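Translation initiation factor eIF2B subunit delta (Schizosaccharomyces pombe, PDB 5B04) forms part of the eIF2B complex, which catalyses the exchange of GDP for GTP on the gamma subunit of translation initiation factor eIF2. Local coordinates at residues S389-L395 and L428-V434. Residues are numbered along the deposited sequence; the frame is centred on the assembly and turned at random.
With PO4 (phosphate ion), chain P.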
ATOM      1  N   SER G 389       4.062   5.507  11.607  1.00 68.33           N
ATOM      2  CA  SER G 389       5.038   5.503  12.688  1.00 65.30           C
ATOM      3  C   SER G 389       6.084   6.602  12.527  1.00 64.41           C
ATOM      4  O   SER G 389       7.039   6.671  13.300  1.00 63.04           O
ATOM      5  CB  SER G 389       5.730   4.139  12.766  1.00 57.54           C
ATOM      6  OG  SER G 389       4.784   3.085  12.770  1.00 61.61           O
ATOM      7  N   LEU G 390       5.900   7.466  11.534  1.00 55.02           N
ATOM      8  CA  LEU G 390       6.941   8.424  11.174  1.00 61.22           C
ATOM      9  C   LEU G 390       6.658   9.867  11.590  1.00 73.26           C
ATOM     10  O   LEU G 390       7.590  10.651  11.768  1.00 78.02           O
ATOM     11  CB  LEU G 390       7.191   8.374   9.666  1.00 68.12           C
ATOM     12  CG  LEU G 390       8.086   7.224   9.206  1.00 70.37           C
ATOM     13  CD1 LEU G 390       8.311   7.284   7.707  1.00 70.90           C
ATOM     14  CD2 LEU G 390       9.412   7.259   9.947  1.00 65.78           C
ATOM     15  N   VAL G 391       5.388  10.227  11.742  1.00 82.19           N
ATOM     16  CA  VAL G 391       5.049  11.602  12.101  1.00 81.16           C
ATOM     17  C   VAL G 391       5.425  11.902  13.555  1.00 79.07           C
ATOM     18  O   VAL G 391       6.055  12.921  13.842  1.00 79.94           O
ATOM     19  CB  VAL G 391       3.548  11.901  11.869  1.00 76.23           C
ATOM     20  CG1 VAL G 391       2.672  10.791  12.433  1.00 68.09           C
ATOM     21  CG2 VAL G 391       3.173  13.254  12.459  1.00 95.06           C
ATOM     22  N   TYR G 392       5.050  11.007  14.465  1.00 73.87           N
ATOM     23  CA  TYR G 392       5.412  11.143  15.870  1.00 70.00           C
ATOM     24  C   TYR G 392       6.309   9.992  16.305  1.00 69.22           C
ATOM     25  O   TYR G 392       5.862   8.850  16.409  1.00 71.73           O
ATOM     26  CB  TYR G 392       4.165  11.195  16.755  1.00 80.70           C
ATOM     27  CG  TYR G 392       3.444  12.524  16.744  1.00 89.78           C
ATOM     28  CD1 TYR G 392       3.828  13.551  17.596  1.00 94.12           C
ATOM     29  CD2 TYR G 392       2.370  12.747  15.892  1.00 93.46           C
ATOM     30  CE1 TYR G 392       3.169  14.766  17.595  1.00113.86           C
ATOM     31  CE2 TYR G 392       1.705  13.960  15.882  1.00105.23           C
ATOM     32  CZ  TYR G 392       2.108  14.965  16.737  1.00114.49           C
ATOM     33  OH  TYR G 392       1.449  16.173  16.732  1.00 96.28           O
ATOM     34  N   ASN G 393       7.575  10.300  16.558  1.00 66.00           N
ATOM     35  CA  ASN G 393       8.528   9.296  17.006  1.00 63.32           C
ATOM     36  C   ASN G 393       9.693   9.950  17.741  1.00 66.06           C
ATOM     37  O   ASN G 393       9.721  11.169  17.910  1.00 67.86           O
ATOM     38  CB  ASN G 393       9.037   8.472  15.821  1.00 65.20           C
ATOM     39  CG  ASN G 393       9.407   7.053  16.211  1.00 60.09           C
ATOM     40  OD1 ASN G 393      10.021   6.824  17.253  1.00 68.30           O
ATOM     41  ND2 ASN G 393       9.030   6.092  15.375  1.00 48.85           N
ATOM     42  N   GLU G 394      10.649   9.140  18.179  1.00 63.73           N
ATOM     43  CA  GLU G 394      11.807   9.653  18.900  1.00 64.53           C
ATOM     44  C   GLU G 394      13.102   9.101  18.318  1.00 64.15           C
ATOM     45  O   GLU G 394      13.309   7.888  18.276  1.00 66.45           O
ATOM     46  CB  GLU G 394      11.707   9.311  20.387  1.00 59.30           C
ATOM     47  CG  GLU G 394      12.788   9.950  21.243  1.00 71.95           C
ATOM     48  CD  GLU G 394      12.672   9.573  22.707  1.00 80.73           C
ATOM     49  OE1 GLU G 394      11.540   9.327  23.171  1.00 80.65           O
ATOM     50  OE2 GLU G 394      13.715   9.523  23.393  1.00 82.29           O
ATOM     51  N   LEU G 395      13.971   9.999  17.869  1.00 65.95           N
ATOM     52  CA  LEU G 395      15.237   9.602  17.272  1.00 60.92           C
ATOM     53  C   LEU G 395      16.239   9.122  18.312  1.00 64.59           C
ATOM     54  O   LEU G 395      16.456   9.776  19.333  1.00 68.09           O
ATOM     55  CB  LEU G 395      15.845  10.759  16.476  1.00 74.90           C
ATOM     56  CG  LEU G 395      15.175  11.082  15.142  1.00 74.56           C
ATOM     57  CD1 LEU G 395      15.960  12.146  14.390  1.00 78.39           C
ATOM     58  CD2 LEU G 395      15.040   9.824  14.313  1.00 58.73           C
ATOM     59  N   LEU G 428      20.248   5.314  11.177  1.00 61.65           N
ATOM     60  CA  LEU G 428      18.980   5.694  11.781  1.00 62.26           C
ATOM     61  C   LEU G 428      18.336   4.595  12.618  1.00 59.97           C
ATOM     62  O   LEU G 428      18.222   3.449  12.183  1.00 69.46           O
ATOM     63  CB  LEU G 428      17.998   6.127  10.697  1.00 58.81           C
ATOM     64  CG  LEU G 428      16.667   6.624  11.253  1.00 79.53           C
ATOM     65  CD1 LEU G 428      16.812   8.044  11.769  1.00 93.22           C
ATOM     66  CD2 LEU G 428      15.582   6.528  10.209  1.00 54.89           C
ATOM     67  N   SER G 429      17.899   4.963  13.816  1.00 47.44           N
ATOM     68  CA  SER G 429      17.152   4.052  14.670  1.00 70.63           C
ATOM     69  C   SER G 429      16.007   4.781  15.363  1.00 78.72           C
ATOM     70  O   SER G 429      16.231   5.626  16.229  1.00 74.96           O
ATOM     71  CB  SER G 429      18.071   3.404  15.707  1.00 73.05           C
ATOM     72  OG  SER G 429      17.374   2.435  16.469  1.00 81.97           O
ATOM     73  N   LEU G 430      14.779   4.460  14.967  1.00 70.55           N
ATOM     74  CA  LEU G 430      13.601   4.993  15.638  1.00 61.71           C
ATOM     75  C   LEU G 430      13.373   4.227  16.931  1.00 67.53           C
ATOM     76  O   LEU G 430      13.684   3.039  17.016  1.00 71.91           O
ATOM     77  CB  LEU G 430      12.366   4.902  14.741  1.00 49.40           C
ATOM     78  CG  LEU G 430      12.439   5.583  13.373  1.00 55.98           C
ATOM     79  CD1 LEU G 430      11.106   5.461  12.653  1.00 48.10           C
ATOM     80  CD2 LEU G 430      12.843   7.038  13.516  1.00 68.19           C
ATOM     81  N   LYS G 431      12.837   4.904  17.940  1.00 58.18           N
ATOM     82  CA  LYS G 431      12.588   4.258  19.222  1.00 55.47           C
ATOM     83  C   LYS G 431      11.204   3.628  19.281  1.00 57.50           C
ATOM     84  O   LYS G 431      10.999   2.634  19.978  1.00 62.13           O
ATOM     85  CB  LYS G 431      12.751   5.255  20.371  1.00 56.14           C
ATOM     86  CG  LYS G 431      14.190   5.644  20.660  1.00 74.43           C
ATOM     87  CD  LYS G 431      14.420   5.821  22.154  1.00 72.95           C
ATOM     88  CE  LYS G 431      15.886   6.081  22.461  1.00 93.01           C
ATOM     89  NZ  LYS G 431      16.154   6.112  23.925  1.00 81.85           N
ATOM     90  N   TYR G 432      10.255   4.199  18.546  1.00 58.02           N
ATOM     91  CA  TYR G 432       8.863   3.796  18.701  1.00 56.73           C
ATOM     92  C   TYR G 432       8.201   3.310  17.416  1.00 57.59           C
ATOM     93  O   TYR G 432       8.817   3.281  16.351  1.00 58.82           O
ATOM     94  CB  TYR G 432       8.063   4.949  19.300  1.00 47.11           C
ATOM     95  CG  TYR G 432       8.550   5.324  20.679  1.00 53.42           C
ATOM     96  CD1 TYR G 432       8.271   4.518  21.775  1.00 49.56           C
ATOM     97  CD2 TYR G 432       9.306   6.470  20.882  1.00 49.28           C
ATOM     98  CE1 TYR G 432       8.723   4.848  23.037  1.00 56.21           C
ATOM     99  CE2 TYR G 432       9.761   6.810  22.141  1.00 56.99           C
ATOM    100  CZ  TYR G 432       9.466   5.995  23.215  1.00 60.16           C
ATOM    101  OH  TYR G 432       9.917   6.329  24.471  1.00 82.75           O
ATOM    102  N   ASP G 433       6.930   2.938  17.537  1.00 61.77           N
ATOM    103  CA  ASP G 433       6.265   2.139  16.519  1.00 56.18           C
ATOM    104  C   ASP G 433       4.750   2.142  16.704  1.00 63.24           C
ATOM    105  O   ASP G 433       4.252   1.866  17.796  1.00 69.02           O
ATOM    106  CB  ASP G 433       6.802   0.710  16.579  1.00 59.45           C
ATOM    107  CG  ASP G 433       6.471  -0.097  15.353  1.00 70.58           C
ATOM    108  OD1 ASP G 433       6.104   0.498  14.319  1.00 98.43           O
ATOM    109  OD2 ASP G 433       6.602  -1.336  15.426  1.00 65.11           O
ATOM    110  N   VAL G 434       4.020   2.449  15.637  1.00 51.92           N
ATOM    111  CA  VAL G 434       2.562   2.477  15.700  1.00 54.61           C
ATOM    112  C   VAL G 434       1.959   1.175  15.185  1.00 58.53           C
ATOM    113  O   VAL G 434       1.995   0.890  13.989  1.00 62.84           O
ATOM    114  CB  VAL G 434       1.983   3.655  14.894  1.00 51.57           C
ATOM    115  CG1 VAL G 434       0.462   3.617  14.920  1.00 51.53           C
ATOM    116  CG2 VAL G 434       2.497   4.976  15.442  1.00 47.82           C
TER
HETATM  117  P   PO4 P 502       8.809   3.272  26.763  1.00102.99           P
HETATM  118  O1  PO4 P 502       8.061   2.440  25.749  1.00 67.20           O
HETATM  119  O2  PO4 P 502       8.566   4.738  26.493  1.00 62.30           O
HETATM  120  O3  PO4 P 502       8.319   2.929  28.150  1.00 97.95           O
HETATM  121  O4  PO4 P 502      10.288   2.982  26.665  1.00104.46           O
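Asn393 reaches from the loop 389-395 to the backbone of Tyr432, just past the break at Lys431 in strand 425-435, in the small antiparallel sheet that accompanies the Rossmann-like core. That strand meets the short strand 395-396, outermost within this chain, at the non-hydrogen-bonded pair Leu395-Leu430, while Leu428 pairs in parallel with a strand of the eIF2B beta subunit. Next, Lys431 N bonds Glu394 O at 3.0 Å; from there to Val434 the bonds across use side chains, of Asn393 and Ser389. Beyond Asn393 CB, CG stands anti to the backbone N (chi1 -150°), which carries it to 3.8 Å from both Tyr432 N and Tyr432 O. Its OD1 takes two N-H groups in the carbonyl plane, each on a lone pair: that of Tyr432, 2.9 Å from N to OD1, and that of Glu394. ND2 bonds Ser389 O, close to the amide plane, and Tyr432 O at 3.0 Å, arriving well above that carbonyl's plane; it also lies 3.5 Å from Leu430 CD1. An alanine here would remove the amide and would probably leave Tyr432 N and O without these partners and the loop freer to drift from the strand. Glu394 lays CB at the Tyr432 ring edge, in plane, while its carboxylate, turned 51° from the ring, salt-bridges Arg205. Tyr432 OH donates to O2 of a phosphate, probably from the crystallisation liquor, and also bonds Arg163. Leu430 CD2 lies 3.6 Å from Leu395 CD2. At the far end Val434 N donates to Ser389 OG at 3.0 Å, with an N-H...O angle of 161°.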